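Local coordinates for protein thiol-activated cytolysin (Desulfobulbus propionicus, PDB 6NAL) that probably forms pores in target membranes, as a toxin of the thiol-activated (cholesterol-dependent) cytolysin family, at residues 20-24 with 79-84; 12-18 with 340-345. All blocks are in the same frame, centred on the assembly; numbering follows the deposited sequence.

Interaction 1 of 2, residues 20-24 with 79-84; sequences TVMVF and ASNDLL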
# COMPACT_ATOMS: atom_id res chain seq x y z
N THR A 20 -24.38 -25.14 -15.07
CA THR A 20 -23.37 -25.04 -16.11
C THR A 20 -23.92 -24.90 -17.53
O THR A 20 -23.14 -24.91 -18.48
CB THR A 20 -22.46 -26.26 -16.06
OG1 THR A 20 -23.17 -27.41 -16.53
CG2 THR A 20 -21.97 -26.51 -14.64
N VAL A 21 -25.22 -24.76 -17.71
CA VAL A 21 -25.71 -24.73 -19.09
C VAL A 21 -25.51 -23.34 -19.71
O VAL A 21 -25.20 -23.23 -20.90
CB VAL A 21 -27.17 -25.21 -19.14
CG1 VAL A 21 -28.10 -24.24 -18.49
CG2 VAL A 21 -27.58 -25.41 -20.56
N MSE A 22 -25.71 -22.27 -18.96
CA MSE A 22 -25.17 -20.97 -19.39
C MSE A 22 -24.09 -20.55 -18.36
O MSE A 22 -24.21 -20.82 -17.15
CB MSE A 22 -26.26 -19.92 -19.51
CG MSE A 22 -27.42 -20.28 -20.43
SE MSE A 22 -28.68 -18.74 -20.38
CE MSE A 22 -29.77 -18.97 -19.01
N VAL A 23 -23.03 -19.93 -18.85
CA VAL A 23 -21.90 -19.50 -18.02
C VAL A 23 -21.43 -18.13 -18.46
O VAL A 23 -21.18 -17.90 -19.65
CB VAL A 23 -20.71 -20.49 -18.11
CG1 VAL A 23 -20.29 -20.60 -19.53
CG2 VAL A 23 -19.52 -19.99 -17.24
N PHE A 24 -21.32 -17.20 -17.51
CA PHE A 24 -20.73 -15.90 -17.82
C PHE A 24 -19.29 -16.13 -18.24
O PHE A 24 -18.58 -16.95 -17.65
CB PHE A 24 -20.79 -14.96 -16.60
CG PHE A 24 -20.35 -13.57 -16.90
CD1 PHE A 24 -21.22 -12.66 -17.47
CD2 PHE A 24 -19.03 -13.18 -16.64
CE1 PHE A 24 -20.79 -11.35 -17.77
CE2 PHE A 24 -18.60 -11.87 -16.94
CZ PHE A 24 -19.46 -10.96 -17.49
N ALA A 79 -32.32 -21.75 -23.64
CA ALA A 79 -31.14 -21.34 -22.89
C ALA A 79 -29.91 -21.44 -23.77
O ALA A 79 -29.75 -22.39 -24.56
CB ALA A 79 -30.99 -22.20 -21.64
N SER A 80 -29.04 -20.46 -23.65
CA SER A 80 -27.93 -20.31 -24.58
C SER A 80 -26.99 -19.26 -24.01
O SER A 80 -27.46 -18.25 -23.46
CB SER A 80 -28.43 -19.88 -25.95
OG SER A 80 -27.33 -19.48 -26.72
N ASN A 81 -25.69 -19.47 -24.18
CA ASN A 81 -24.76 -18.43 -23.77
C ASN A 81 -25.08 -17.11 -24.44
O ASN A 81 -24.77 -16.05 -23.90
CB ASN A 81 -23.34 -18.84 -24.08
CG ASN A 81 -22.86 -19.86 -23.13
OD1 ASN A 81 -23.09 -19.76 -21.92
ND2 ASN A 81 -22.21 -20.87 -23.66
N ASP A 82 -25.68 -17.14 -25.62
CA ASP A 82 -25.97 -15.87 -26.29
C ASP A 82 -27.07 -15.05 -25.59
O ASP A 82 -27.15 -13.83 -25.80
CB ASP A 82 -26.25 -16.19 -27.76
CG ASP A 82 -25.02 -16.91 -28.45
OD1 ASP A 82 -24.84 -18.14 -28.27
OD2 ASP A 82 -24.21 -16.25 -29.13
N LEU A 83 -27.83 -15.65 -24.67
CA LEU A 83 -28.66 -14.85 -23.78
C LEU A 83 -27.81 -13.91 -22.89
O LEU A 83 -28.13 -12.72 -22.75
CB LEU A 83 -29.53 -15.83 -22.97
CG LEU A 83 -30.52 -15.25 -21.97
CD1 LEU A 83 -31.69 -16.16 -21.82
CD2 LEU A 83 -29.87 -15.03 -20.61
N LEU A 84 -26.69 -14.39 -22.35
CA LEU A 84 -25.87 -13.52 -21.49
C LEU A 84 -25.28 -12.36 -22.27
O LEU A 84 -25.06 -11.28 -21.70
CB LEU A 84 -24.75 -14.33 -20.82
CG LEU A 84 -25.25 -15.58 -20.08
CD1 LEU A 84 -24.12 -16.31 -19.39
CD2 LEU A 84 -26.38 -15.28 -19.08
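Met22, present as selenomethionine, has CG anti to its own carbonyl carbon (chi1 -56°). The chain then runs straight on and bends at its last torsion (chi3 -87°). This sets SE over the backbone of Ser80, 3.3 Å from Ser80 O. SE also meets CD2 of Leu83 at 3.9 Å, and Met22 CG reaches CB of Ala79 at 4.2 Å. Met22 also packs on Leu233 of strand 232-250. Asn81 turns its amide back to the 20-24 segment, and its OD1 accepts from Val23 N at 3.1 Å. The bond is straight at the hydrogen (168°), and Val23 N lies almost straight out beyond the amide oxygen. Leu84 completes the contact: its CD1 lies 3.4 Å from Val23 O and near the backbone N of Phe24. Ser80 is the N-cap of the short, weakly bonded helix 81-84; its OG accepts from Asp82 N at 3.1 Å. The chemistry is thus divided. One side-chain-to-backbone hydrogen bond ties Val23 N to Asn81, and a buried apolar patch around selenium and two leucines supplies most of the rest.

Interaction 2 of 2, residues 12-18 with 340-345; sequences ASLQYNP and FLKDGV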
# COMPACT_ATOMS: atom_id res chain seq x y z
N ALA A 12 -39.08 -33.93 -18.28
CA ALA A 12 -38.61 -34.52 -17.03
C ALA A 12 -37.39 -35.41 -17.24
O ALA A 12 -36.51 -35.48 -16.37
CB ALA A 12 -39.73 -35.32 -16.37
N SER A 13 -37.29 -36.06 -18.38
CA SER A 13 -36.15 -36.91 -18.64
C SER A 13 -34.98 -36.15 -19.25
O SER A 13 -33.96 -36.76 -19.60
CB SER A 13 -36.56 -38.08 -19.56
OG SER A 13 -36.24 -37.80 -20.91
N LEU A 14 -35.10 -34.84 -19.41
CA LEU A 14 -34.03 -34.04 -20.01
C LEU A 14 -33.02 -33.69 -18.92
O LEU A 14 -33.26 -32.82 -18.07
CB LEU A 14 -34.61 -32.81 -20.67
CG LEU A 14 -33.75 -32.05 -21.67
CD1 LEU A 14 -33.73 -32.63 -23.06
CD2 LEU A 14 -34.29 -30.60 -21.68
N GLN A 15 -31.87 -34.38 -18.95
CA GLN A 15 -30.87 -34.33 -17.89
C GLN A 15 -29.83 -33.27 -18.25
O GLN A 15 -29.21 -33.33 -19.33
CB GLN A 15 -30.22 -35.69 -17.66
CG GLN A 15 -31.17 -36.86 -17.81
CD GLN A 15 -30.53 -38.08 -18.45
OE1 GLN A 15 -29.46 -38.52 -18.03
NE2 GLN A 15 -31.18 -38.64 -19.47
N TYR A 16 -29.70 -32.27 -17.40
CA TYR A 16 -28.73 -31.20 -17.58
C TYR A 16 -28.51 -30.60 -16.20
O TYR A 16 -29.37 -30.69 -15.32
CB TYR A 16 -29.19 -30.12 -18.58
CG TYR A 16 -30.42 -29.40 -18.10
CD1 TYR A 16 -30.34 -28.40 -17.13
CD2 TYR A 16 -31.67 -29.76 -18.59
CE1 TYR A 16 -31.47 -27.80 -16.67
CE2 TYR A 16 -32.81 -29.16 -18.15
CZ TYR A 16 -32.72 -28.17 -17.20
OH TYR A 16 -33.88 -27.57 -16.79
N ASN A 17 -27.36 -29.97 -16.04
CA ASN A 17 -26.96 -29.40 -14.76
C ASN A 17 -27.31 -27.92 -14.76
O ASN A 17 -26.72 -27.15 -15.54
CB ASN A 17 -25.47 -29.60 -14.53
CG ASN A 17 -24.90 -28.73 -13.41
OD1 ASN A 17 -23.78 -28.25 -13.50
ND2 ASN A 17 -25.66 -28.54 -12.34
N PRO A 18 -28.28 -27.46 -13.96
CA PRO A 18 -28.70 -26.06 -14.06
C PRO A 18 -27.55 -25.07 -13.98
O PRO A 18 -27.62 -24.02 -14.62
CB PRO A 18 -29.69 -25.88 -12.89
CG PRO A 18 -30.22 -27.25 -12.62
CD PRO A 18 -29.04 -28.19 -12.92
N PHE A 340 -35.82 -22.18 -15.27
CA PHE A 340 -35.88 -23.33 -16.16
C PHE A 340 -37.31 -23.88 -16.20
O PHE A 340 -37.98 -23.97 -15.17
CB PHE A 340 -34.89 -24.42 -15.73
CG PHE A 340 -33.46 -24.07 -16.02
CD1 PHE A 340 -32.94 -24.18 -17.31
CD2 PHE A 340 -32.64 -23.62 -15.00
CE1 PHE A 340 -31.60 -23.84 -17.58
CE2 PHE A 340 -31.31 -23.26 -15.25
CZ PHE A 340 -30.78 -23.36 -16.54
N LEU A 341 -37.79 -24.23 -17.40
CA LEU A 341 -39.20 -24.59 -17.51
C LEU A 341 -39.46 -25.96 -16.89
O LEU A 341 -40.49 -26.16 -16.25
CB LEU A 341 -39.64 -24.56 -18.96
CG LEU A 341 -41.07 -25.02 -19.24
CD1 LEU A 341 -42.12 -24.21 -18.47
CD2 LEU A 341 -41.33 -24.98 -20.75
N LYS A 342 -38.51 -26.88 -17.04
CA LYS A 342 -38.66 -28.25 -16.56
C LYS A 342 -39.12 -28.34 -15.09
O LYS A 342 -40.06 -29.07 -14.75
CB LYS A 342 -37.34 -28.97 -16.69
CG LYS A 342 -37.24 -30.38 -15.97
CD LYS A 342 -35.79 -30.89 -15.89
CE LYS A 342 -35.74 -32.22 -15.10
NZ LYS A 342 -34.35 -32.86 -15.06
N ASP A 343 -38.53 -27.53 -14.20
CA ASP A 343 -38.75 -27.68 -12.75
C ASP A 343 -38.92 -26.35 -12.02
O ASP A 343 -39.35 -26.36 -10.87
CB ASP A 343 -37.59 -28.46 -12.10
CG ASP A 343 -36.17 -28.05 -12.63
OD1 ASP A 343 -35.98 -26.93 -13.19
OD2 ASP A 343 -35.23 -28.88 -12.47
N GLY A 344 -38.58 -25.22 -12.64
CA GLY A 344 -38.73 -23.93 -11.99
C GLY A 344 -37.53 -23.45 -11.22
O GLY A 344 -37.65 -22.51 -10.42
N VAL A 345 -36.37 -24.06 -11.43
CA VAL A 345 -35.12 -23.61 -10.83
C VAL A 345 -34.59 -22.38 -11.56
O VAL A 345 -34.61 -22.31 -12.80
CB VAL A 345 -34.10 -24.76 -10.86
CG1 VAL A 345 -32.67 -24.25 -10.48
CG2 VAL A 345 -34.53 -25.87 -9.92
O HOH W 1 -36.03 -26.52 -18.65
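Tyr16 and Phe340 lie against each other with their side chains running in opposite directions. The ring planes are inclined by 40° and the centroids are 5.3 Å apart, so the pair is oblique. CE1 of Tyr16 sits over one face of the Phe340 ring, toward its rim. Tyr16 OH lies near the base of that ring, 3.5 Å from CB of Phe340. A water bridges the hydroxyl to Lys342 N: it is 3.0 Å from Tyr16 OH, and it accepts from Lys342 N. Lys342 runs past the tyrosine in the other sense. Its CG is anti to its backbone nitrogen (chi1 170°) and the chain is extended from there, which brings CD to 4.1 Å from Tyr16 CE2 and carries the ammonium on to the chain just after helix 2-12. There NZ donates to Leu14 O at 3.2 Å, from well above the carbonyl plane. Ala12 O is also close to the lysine's end, and the C-terminal end of the helix would probably favour the charge. Farther along the Phe340 ring, on the same side of its plane as Tyr16, Pro18 CB packs 3.9 Å from CE2 and also touches CG1 of Val345. The 340-345 segment itself closes by two backbone bonds, Phe340 N to Val345 O and, spanning i+4 to i, Gly344 N to Phe340 O. Gly344 takes a positive phi (91°). The result is a tight turn at the end of strand 332-340, overlaid by the extended chain that leaves helix 2-12, within the thiol-activated cytolysin fold.

Both interactions use the long irregular connection between helix 2-12 and strand 37-41. Interaction 2 takes its first part, and interaction 1 follows after a single intervening residue. Their centres are 14 Å apart, and they meet where CG1 of Val21 packs 3.4 Å from CZ of Phe340. They also share neighbours. Met22 and Phe340 both rest on Leu233 and Ala347, while Val21 and Tyr16 both touch Pro231. The connection is therefore laid across two turns in succession, 340-345 and 79-84, with Leu233 of strand 232-250 touching side chains of both. Interaction 1 is the more buried, and interaction 2 is the more polar. No other chain of the assembly touches either contact.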